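Long-range contacts in 1-pyrroline-5-carboxylate dehydrogenase (Thermus thermophilus, PDB 1UZB), which probably catalyses the NAD-dependent oxidation of the aldehyde derived from 1-pyrroline-5-carboxylate to glutamate, a step of proline breakdown: residues Ser55-Ala60 / Leu120-Gly125; Ser313-Gln318 / Pro421-Ile426; Val364-Glu369 / Glu395-Ala400. All blocks are in the same frame, centred on the assembly; numbering follows the deposited sequence.

Contact 1: residues Ser55-Ala60 / Leu120-Gly125; sequences SLNPSA and LVYEVG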
loop_
_atom_site.group_PDB
_atom_site.type_symbol
_atom_site.label_atom_id
_atom_site.label_comp_id
_atom_site.label_asym_id
_atom_site.label_seq_id
_atom_site.Cartn_x
_atom_site.Cartn_y
_atom_site.Cartn_z
ATOM N N SER A 55 -26.101 -45.749 -11.253
ATOM C CA SER A 55 -24.939 -45.153 -11.900
ATOM C C SER A 55 -24.085 -46.295 -12.435
ATOM O O SER A 55 -23.622 -47.146 -11.677
ATOM C CB SER A 55 -24.133 -44.317 -10.909
ATOM O OG SER A 55 -23.048 -43.684 -11.567
ATOM N N LEU A 56 -23.882 -46.303 -13.747
ATOM C CA LEU A 56 -23.117 -47.357 -14.400
ATOM C C LEU A 56 -21.667 -47.003 -14.698
ATOM O O LEU A 56 -21.287 -45.833 -14.745
ATOM C CB LEU A 56 -23.806 -47.751 -15.707
ATOM C CG LEU A 56 -25.283 -48.142 -15.604
ATOM C CD1 LEU A 56 -25.839 -48.412 -16.991
ATOM C CD2 LEU A 56 -25.427 -49.367 -14.719
ATOM N N ASN A 57 -20.863 -48.041 -14.893
ATOM C CA ASN A 57 -19.451 -47.899 -15.225
ATOM C C ASN A 57 -19.403 -47.811 -16.752
ATOM O O ASN A 57 -19.689 -48.786 -17.438
ATOM C CB ASN A 57 -18.698 -49.141 -14.740
ATOM C CG ASN A 57 -17.234 -49.130 -15.117
ATOM O OD1 ASN A 57 -16.775 -48.275 -15.871
ATOM N ND2 ASN A 57 -16.490 -50.100 -14.599
ATOM N N PRO A 58 -19.039 -46.646 -17.309
ATOM C CA PRO A 58 -18.990 -46.518 -18.772
ATOM C C PRO A 58 -17.969 -47.418 -19.460
ATOM O O PRO A 58 -18.026 -47.609 -20.677
ATOM C CB PRO A 58 -18.711 -45.032 -18.983
ATOM C CG PRO A 58 -17.911 -44.660 -17.765
ATOM C CD PRO A 58 -18.646 -45.387 -16.652
ATOM N N SER A 59 -17.035 -47.964 -18.686
ATOM C CA SER A 59 -16.022 -48.861 -19.231
ATOM C C SER A 59 -16.550 -50.295 -19.293
ATOM O O SER A 59 -15.995 -51.139 -19.994
ATOM C CB SER A 59 -14.751 -48.818 -18.376
ATOM O OG SER A 59 -14.117 -47.553 -18.476
ATOM N N ALA A 60 -17.623 -50.549 -18.551
ATOM C CA ALA A 60 -18.277 -51.860 -18.485
ATOM C C ALA A 60 -19.663 -51.567 -17.911
ATOM O O ALA A 60 -19.919 -51.805 -16.729
ATOM C CB ALA A 60 -17.501 -52.790 -17.559
ATOM N N LEU A 120 -13.940 -41.350 -9.798
ATOM C CA LEU A 120 -14.085 -40.701 -11.102
ATOM C C LEU A 120 -13.708 -41.669 -12.220
ATOM O O LEU A 120 -14.342 -41.699 -13.275
ATOM C CB LEU A 120 -13.186 -39.465 -11.190
ATOM C CG LEU A 120 -13.642 -38.230 -10.413
ATOM C CD1 LEU A 120 -12.551 -37.175 -10.470
ATOM C CD2 LEU A 120 -14.939 -37.691 -11.003
ATOM N N VAL A 121 -12.653 -42.445 -11.991
ATOM C CA VAL A 121 -12.202 -43.421 -12.971
ATOM C C VAL A 121 -13.344 -44.373 -13.316
ATOM O O VAL A 121 -13.663 -44.582 -14.488
ATOM C CB VAL A 121 -11.004 -44.238 -12.421
ATOM C CG1 VAL A 121 -10.699 -45.411 -13.342
ATOM C CG2 VAL A 121 -9.778 -43.339 -12.287
ATOM N N TYR A 122 -13.969 -44.938 -12.287
ATOM C CA TYR A 122 -15.060 -45.883 -12.486
ATOM C C TYR A 122 -16.411 -45.300 -12.876
ATOM O O TYR A 122 -17.112 -45.893 -13.699
ATOM C CB TYR A 122 -15.237 -46.756 -11.237
ATOM C CG TYR A 122 -14.129 -47.764 -11.047
ATOM C CD1 TYR A 122 -13.313 -47.732 -9.917
ATOM C CD2 TYR A 122 -13.882 -48.741 -12.013
ATOM C CE1 TYR A 122 -12.277 -48.649 -9.754
ATOM C CE2 TYR A 122 -12.851 -49.659 -11.860
ATOM C CZ TYR A 122 -12.055 -49.606 -10.729
ATOM O OH TYR A 122 -11.032 -50.514 -10.579
ATOM N N GLU A 123 -16.784 -44.151 -12.314
ATOM C CA GLU A 123 -18.094 -43.586 -12.627
ATOM C C GLU A 123 -18.211 -42.797 -13.929
ATOM O O GLU A 123 -19.250 -42.864 -14.594
ATOM C CB GLU A 123 -18.617 -42.717 -11.477
ATOM C CG GLU A 123 -20.110 -42.427 -11.630
ATOM C CD GLU A 123 -20.718 -41.654 -10.472
ATOM O OE1 GLU A 123 -21.954 -41.753 -10.293
ATOM O OE2 GLU A 123 -19.977 -40.944 -9.755
ATOM N N VAL A 124 -17.174 -42.041 -14.289
ATOM C CA VAL A 124 -17.235 -41.269 -15.528
ATOM C C VAL A 124 -16.146 -41.589 -16.551
ATOM O O VAL A 124 -16.022 -40.908 -17.567
ATOM C CB VAL A 124 -17.269 -39.737 -15.262
ATOM C CG1 VAL A 124 -18.517 -39.382 -14.462
ATOM C CG2 VAL A 124 -16.019 -39.293 -14.532
ATOM N N GLY A 125 -15.353 -42.622 -16.281
ATOM C CA GLY A 125 -14.339 -43.041 -17.233
ATOM C C GLY A 125 -13.121 -42.178 -17.478
ATOM O O GLY A 125 -12.608 -42.130 -18.602
HETATM O O HOH W 1 -14.619 -46.606 -15.960
#

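Contact 2: residues Ser313-Gln318 / Pro421-Ile426; sequences SAYGFQ and PVLSVI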
loop_
_atom_site.group_PDB
_atom_site.type_symbol
_atom_site.label_atom_id
_atom_site.label_comp_id
_atom_site.label_asym_id
_atom_site.label_seq_id
_atom_site.Cartn_x
_atom_site.Cartn_y
_atom_site.Cartn_z
ATOM N N SER A 313 -5.110 -31.521 -26.056
ATOM C CA SER A 313 -6.302 -30.676 -26.008
ATOM C C SER A 313 -7.545 -31.289 -26.634
ATOM O O SER A 313 -8.661 -31.057 -26.166
ATOM C CB SER A 313 -6.029 -29.342 -26.704
ATOM O OG SER A 313 -4.992 -28.622 -26.061
ATOM N N ALA A 314 -7.348 -32.058 -27.699
ATOM C CA ALA A 314 -8.467 -32.656 -28.410
ATOM C C ALA A 314 -8.963 -33.965 -27.833
ATOM O O ALA A 314 -10.164 -34.227 -27.845
ATOM C CB ALA A 314 -8.094 -32.863 -29.876
ATOM N N TYR A 315 -8.050 -34.775 -27.303
ATOM C CA TYR A 315 -8.427 -36.088 -26.815
ATOM C C TYR A 315 -8.387 -36.341 -25.312
ATOM O O TYR A 315 -8.764 -37.425 -24.863
ATOM C CB TYR A 315 -7.611 -37.135 -27.583
ATOM C CG TYR A 315 -7.783 -37.003 -29.086
ATOM C CD1 TYR A 315 -9.034 -37.164 -29.683
ATOM C CD2 TYR A 315 -6.707 -36.670 -29.907
ATOM C CE1 TYR A 315 -9.210 -36.995 -31.058
ATOM C CE2 TYR A 315 -6.873 -36.496 -31.282
ATOM C CZ TYR A 315 -8.124 -36.657 -31.848
ATOM O OH TYR A 315 -8.282 -36.466 -33.205
ATOM N N GLY A 316 -7.940 -35.356 -24.534
ATOM C CA GLY A 316 -7.932 -35.516 -23.087
ATOM C C GLY A 316 -9.366 -35.771 -22.646
ATOM O O GLY A 316 -10.282 -35.071 -23.079
ATOM N N PHE A 317 -9.558 -36.751 -21.767
ATOM C CA PHE A 317 -10.891 -37.155 -21.307
ATOM C C PHE A 317 -11.840 -37.326 -22.496
ATOM O O PHE A 317 -12.997 -36.900 -22.478
ATOM C CB PHE A 317 -11.492 -36.181 -20.282
ATOM C CG PHE A 317 -12.771 -36.695 -19.639
ATOM C CD1 PHE A 317 -12.883 -38.033 -19.246
ATOM C CD2 PHE A 317 -13.866 -35.856 -19.450
ATOM C CE1 PHE A 317 -14.065 -38.526 -18.683
ATOM C CE2 PHE A 317 -15.053 -36.342 -18.886
ATOM C CZ PHE A 317 -15.152 -37.681 -18.504
ATOM N N GLN A 318 -11.308 -37.934 -23.551
ATOM C CA GLN A 318 -12.077 -38.239 -24.742
ATOM C C GLN A 318 -12.750 -37.028 -25.397
ATOM O O GLN A 318 -13.794 -37.158 -26.045
ATOM C CB GLN A 318 -13.117 -39.310 -24.389
ATOM C CG GLN A 318 -12.533 -40.640 -23.853
ATOM C CD GLN A 318 -12.061 -40.600 -22.393
ATOM O OE1 GLN A 318 -10.885 -40.350 -22.106
ATOM N NE2 GLN A 318 -12.982 -40.853 -21.468
ATOM N N PRO A 421 -14.259 -37.417 -28.938
ATOM C CA PRO A 421 -12.911 -37.415 -29.518
ATOM C C PRO A 421 -12.918 -37.195 -31.027
ATOM O O PRO A 421 -12.445 -38.041 -31.788
ATOM C CB PRO A 421 -12.374 -38.789 -29.130
ATOM C CG PRO A 421 -13.608 -39.644 -29.183
ATOM C CD PRO A 421 -14.677 -38.780 -28.554
ATOM N N VAL A 422 -13.443 -36.045 -31.445
ATOM C CA VAL A 422 -13.545 -35.708 -32.861
ATOM C C VAL A 422 -12.931 -34.343 -33.158
ATOM O O VAL A 422 -13.429 -33.310 -32.704
ATOM C CB VAL A 422 -15.017 -35.697 -33.322
ATOM C CG1 VAL A 422 -15.093 -35.373 -34.801
ATOM C CG2 VAL A 422 -15.661 -37.047 -33.040
ATOM N N LEU A 423 -11.853 -34.351 -33.935
ATOM C CA LEU A 423 -11.148 -33.132 -34.304
ATOM C C LEU A 423 -11.390 -32.765 -35.762
ATOM O O LEU A 423 -11.233 -33.607 -36.651
ATOM C CB LEU A 423 -9.648 -33.322 -34.078
ATOM C CG LEU A 423 -8.742 -32.139 -34.402
ATOM C CD1 LEU A 423 -9.059 -30.977 -33.475
ATOM C CD2 LEU A 423 -7.292 -32.565 -34.248
ATOM N N SER A 424 -11.759 -31.506 -35.999
ATOM C CA SER A 424 -12.009 -31.002 -37.350
ATOM C C SER A 424 -10.867 -30.075 -37.757
ATOM O O SER A 424 -10.620 -29.060 -37.103
ATOM C CB SER A 424 -13.332 -30.233 -37.398
ATOM O OG SER A 424 -14.439 -31.092 -37.172
ATOM N N VAL A 425 -10.178 -30.423 -38.839
ATOM C CA VAL A 425 -9.051 -29.633 -39.318
ATOM C C VAL A 425 -9.469 -28.755 -40.486
ATOM O O VAL A 425 -10.018 -29.234 -41.485
ATOM C CB VAL A 425 -7.886 -30.546 -39.745
ATOM C CG1 VAL A 425 -6.668 -29.713 -40.111
ATOM C CG2 VAL A 425 -7.551 -31.509 -38.611
ATOM N N ILE A 426 -9.198 -27.463 -40.340
ATOM C CA ILE A 426 -9.552 -26.453 -41.328
ATOM C C ILE A 426 -8.282 -25.816 -41.883
ATOM O O ILE A 426 -7.422 -25.372 -41.128
ATOM C CB ILE A 426 -10.437 -25.371 -40.666
ATOM C CG1 ILE A 426 -11.642 -26.036 -39.992
ATOM C CG2 ILE A 426 -10.886 -24.350 -41.700
ATOM C CD1 ILE A 426 -12.408 -25.131 -39.040
#

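Contact 3: residues Val364-Glu369 / Glu395-Ala400; sequences VSAEQE and EGYFIA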
loop_
_atom_site.group_PDB
_atom_site.type_symbol
_atom_site.label_atom_id
_atom_site.label_comp_id
_atom_site.label_asym_id
_atom_site.label_seq_id
_atom_site.Cartn_x
_atom_site.Cartn_y
_atom_site.Cartn_z
ATOM N N VAL A 364 -18.883 -41.025 -21.716
ATOM C CA VAL A 364 -19.686 -41.231 -20.516
ATOM C C VAL A 364 -20.954 -42.082 -20.509
ATOM O O VAL A 364 -21.282 -42.674 -19.480
ATOM C CB VAL A 364 -20.012 -39.862 -19.860
ATOM C CG1 VAL A 364 -21.234 -39.236 -20.510
ATOM C CG2 VAL A 364 -20.202 -40.035 -18.361
ATOM N N SER A 365 -21.665 -42.166 -21.625
ATOM C CA SER A 365 -22.906 -42.938 -21.631
ATOM C C SER A 365 -23.281 -43.423 -23.014
ATOM O O SER A 365 -22.679 -43.021 -24.007
ATOM C CB SER A 365 -24.050 -42.077 -21.100
ATOM O OG SER A 365 -24.295 -40.996 -21.990
ATOM N N ALA A 366 -24.299 -44.278 -23.069
ATOM C CA ALA A 366 -24.781 -44.811 -24.333
ATOM C C ALA A 366 -25.331 -43.684 -25.200
ATOM O O ALA A 366 -25.117 -43.673 -26.408
ATOM C CB ALA A 366 -25.861 -45.859 -24.084
ATOM N N GLU A 367 -26.033 -42.735 -24.590
ATOM C CA GLU A 367 -26.581 -41.627 -25.365
ATOM C C GLU A 367 -25.457 -40.746 -25.901
ATOM O O GLU A 367 -25.511 -40.290 -27.040
ATOM C CB GLU A 367 -27.550 -40.789 -24.528
ATOM C CG GLU A 367 -28.133 -39.591 -25.283
ATOM C CD GLU A 367 -28.882 -39.975 -26.558
ATOM O OE1 GLU A 367 -29.263 -39.058 -27.318
ATOM O OE2 GLU A 367 -29.094 -41.182 -26.807
ATOM N N GLN A 368 -24.436 -40.500 -25.086
ATOM C CA GLN A 368 -23.321 -39.685 -25.551
ATOM C C GLN A 368 -22.633 -40.392 -26.710
ATOM O O GLN A 368 -22.241 -39.761 -27.692
ATOM C CB GLN A 368 -22.327 -39.430 -24.415
ATOM C CG GLN A 368 -21.244 -38.418 -24.753
ATOM C CD GLN A 368 -21.816 -37.074 -25.170
ATOM O OE1 GLN A 368 -22.585 -36.459 -24.432
ATOM N NE2 GLN A 368 -21.443 -36.614 -26.358
ATOM N N GLU A 369 -22.504 -41.710 -26.602
ATOM C CA GLU A 369 -21.880 -42.493 -27.657
ATOM C C GLU A 369 -22.688 -42.361 -28.946
ATOM O O GLU A 369 -22.132 -42.147 -30.023
ATOM C CB GLU A 369 -21.801 -43.959 -27.237
ATOM C CG GLU A 369 -21.110 -44.856 -28.245
ATOM C CD GLU A 369 -21.095 -46.303 -27.805
ATOM O OE1 GLU A 369 -22.187 -46.885 -27.641
ATOM O OE2 GLU A 369 -19.993 -46.858 -27.621
ATOM N N GLU A 395 -17.903 -53.839 -24.524
ATOM C CA GLU A 395 -19.147 -53.398 -23.906
ATOM C C GLU A 395 -19.087 -51.903 -23.597
ATOM O O GLU A 395 -20.089 -51.197 -23.711
ATOM C CB GLU A 395 -19.395 -54.187 -22.615
ATOM C CG GLU A 395 -20.698 -53.844 -21.911
ATOM C CD GLU A 395 -20.948 -54.700 -20.681
ATOM O OE1 GLU A 395 -20.166 -54.605 -19.708
ATOM O OE2 GLU A 395 -21.930 -55.471 -20.691
ATOM N N GLY A 396 -17.906 -51.434 -23.208
ATOM C CA GLY A 396 -17.727 -50.026 -22.890
ATOM C C GLY A 396 -18.016 -49.118 -24.073
ATOM O O GLY A 396 -18.018 -49.560 -25.220
ATOM N N TYR A 397 -18.252 -47.840 -23.796
ATOM C CA TYR A 397 -18.561 -46.872 -24.846
ATOM C C TYR A 397 -17.275 -46.297 -25.428
ATOM O O TYR A 397 -17.018 -45.094 -25.344
ATOM C CB TYR A 397 -19.435 -45.755 -24.269
ATOM C CG TYR A 397 -20.624 -46.278 -23.491
ATOM C CD1 TYR A 397 -20.829 -45.909 -22.163
ATOM C CD2 TYR A 397 -21.536 -47.155 -24.081
ATOM C CE1 TYR A 397 -21.912 -46.400 -21.435
ATOM C CE2 TYR A 397 -22.625 -47.650 -23.361
ATOM C CZ TYR A 397 -22.807 -47.268 -22.040
ATOM O OH TYR A 397 -23.881 -47.748 -21.323
ATOM N N PHE A 398 -16.484 -47.165 -26.046
ATOM C CA PHE A 398 -15.204 -46.772 -26.615
ATOM C C PHE A 398 -15.274 -46.277 -28.055
ATOM O O PHE A 398 -15.738 -46.985 -28.950
ATOM C CB PHE A 398 -14.229 -47.947 -26.528
ATOM C CG PHE A 398 -14.063 -48.494 -25.138
ATOM C CD1 PHE A 398 -13.552 -47.698 -24.118
ATOM C CD2 PHE A 398 -14.420 -49.808 -24.846
ATOM C CE1 PHE A 398 -13.399 -48.200 -22.825
ATOM C CE2 PHE A 398 -14.271 -50.319 -23.558
ATOM C CZ PHE A 398 -13.761 -49.513 -22.547
ATOM N N ILE A 399 -14.802 -45.052 -28.263
ATOM C CA ILE A 399 -14.766 -44.438 -29.584
ATOM C C ILE A 399 -13.315 -44.079 -29.888
ATOM O O ILE A 399 -12.610 -43.526 -29.043
ATOM C CB ILE A 399 -15.631 -43.161 -29.638
ATOM C CG1 ILE A 399 -17.085 -43.510 -29.316
ATOM C CG2 ILE A 399 -15.541 -42.528 -31.019
ATOM C CD1 ILE A 399 -18.020 -42.322 -29.294
ATOM N N ALA A 400 -12.869 -44.404 -31.094
ATOM C CA ALA A 400 -11.496 -44.129 -31.495
ATOM C C ALA A 400 -11.244 -42.656 -31.799
ATOM O O ALA A 400 -12.134 -41.951 -32.275
ATOM C CB ALA A 400 -11.144 -44.967 -32.720
HETATM O O HOH W 2 -25.025 -45.452 -20.480
#

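Contact 1: residues Ser55-Ala60 / Leu120-Gly125
Glu123 OE1 is gripped from two directions: Ser55 OG donates at 2.6 Å to the anti lone pair of this oxygen, turned away from OE2, and the backbone N of Val214 donates to it too. OE2 takes the next backbone N, that of Val215, so the carboxylate sits at the start of helix 213-226, whose N-terminal end would probably stabilise its negative charge. The chain reaches there because CG stands anti to the backbone N (chi1 -165°) and the rest runs extended. In the fold, the contact lays strand 52-57, an edge strand of a four-stranded sheet within this chain, across the end of helix 113-124; the local axes come within 6.9 Å at 105°. Further along, the strand runs into a type I turn, and Asn57 OD1 accepts from Ser59 N at 2.8 Å, an Asx turn in which the donor lies well out of the carbonyl plane. Water 1 lies 2.7 Å from Asn57 OD1 and in bonding distance of Ser59 OG and Val121 O, bridging turn and helix, its protons probably shared among several acceptors. Asn57 CA makes a CA-H...O contact with Tyr122 O (3.4 Å), while Asn57 ND2 meets the edge of the Tyr122 ring, amide and ring planes 83° apart. Tyr122 OH itself bonds Glu355. Pro58 CG packs against Gly125 N at 3.6 Å; Gly125 has positive phi, and a beta carbon there would come tight against that proline.

Contact 2: residues Ser313-Gln318 / Pro421-Ile426
This is a buried, mainly apolar packing contact between the C-terminal end of helix 303-315, with the loop that leaves it, and the start of strand 422-428, an inner strand of the seven-stranded sheet that forms the core of the catalytic domain in the aldehyde dehydrogenase fold. The strand lies between 402-405 and 325-331, parallel to both, and the helix end lies over it by way of Ala314 and Tyr315. With CG anti to its own carbonyl carbon (chi1 -56°), the Tyr315 ring reaches alongside the beginning of the strand, edge first toward Pro421, and crosses Pro421 and Leu423 at about right angles. Pro421 meets its edge: CB is 3.8 Å from Tyr315 CD1, and Pro421 O approaches Tyr315 CE1 to 3.5 Å near the ring plane. One face is covered by Ala314 CB, which stands over the ring centre. The phenol end passes beside Leu423, with Tyr315 OH 3.5 Å from Leu423 CB, and is held by a hydrogen bond to Thr402 O on the neighbouring strand. A phenylalanine in place of Tyr315 would probably keep much of the edge contact with Pro421 but leave the Thr402 carbonyl without this donor and the ring less firmly fixed. Ala314 CB also touches Leu423 CD1 at 4.2 Å, a looser contact that continues the apolar layer toward Leu328 of strand 325-331. Beyond the helix, Gln318 brings its backbone, not its amide, to the contact; the amide is bonded to Gly361 N and Pro362 O. Gln318 O lies 2.9 Å from Pro421 N, which carries no hydrogen to share, and the same oxygen rests 3.1 Å from Pro421 CD.

Contact 3: residues Val364-Glu369 / Glu395-Ala400
Tyr397 lays one face of its ring on the backbone that opens helix 366-379. Ser365 C and Ala366 N each stand about 3.5 Å above the ring plane, over the outer part of the ring rather than its centre, and Ala366 CB touches Tyr397 CE2 at 3.8 Å. Glu369 comes from the ring's edge instead: its carboxylate is turned 87° to the ring, with OE2 in the ring plane and 3.1 Å from Tyr397 CA. An extended chain, CG anti to the backbone N (chi1 -177°), carries the carboxylate there, and a salt bridge from OE2 to Arg391 pairs its charge. The helix start under the ring is a classical N-cap, Ser365 OG accepting from Gln368 N at 3.1 Å, and the contact ties it to the loop between strands 384-387 and 402-405 of the seven-stranded sheet. Water 2 joins the two sides, accepting from Ala366 N at 2.9 Å and bonding Tyr397 OH. Tyr397 is the centre of an inverse gamma turn; just before it, a beta carbon on Gly396 would run into the Phe398 ring. Farther along the loop, Ile399 CD1 rests 4.1 Å from Glu369 CG, adding apolar cover to the aliphatic part of the glutamate.

The three contacts form a connected patch in which each touches the other two. The centre of contact 3 lies about 11 Å from that of contact 1 and about 16 Å from that of contact 2, while contacts 1 and 2 are about 21 Å apart. Pro58 O of contact 1 probably accepts from Tyr397 N of contact 3 (3.1 Å), and Ile399 CG2 packs on Pro421 CG of contact 2 (3.9 Å). Gly125 O meets Gln318 NE2 at 3.2 Å, a probable hydrogen bond. Along the chain, contact 3 is nested inside the loop closed by contact 2. In this family the catalytic cysteine usually follows the helix of contact 2, so that region probably borders the active site.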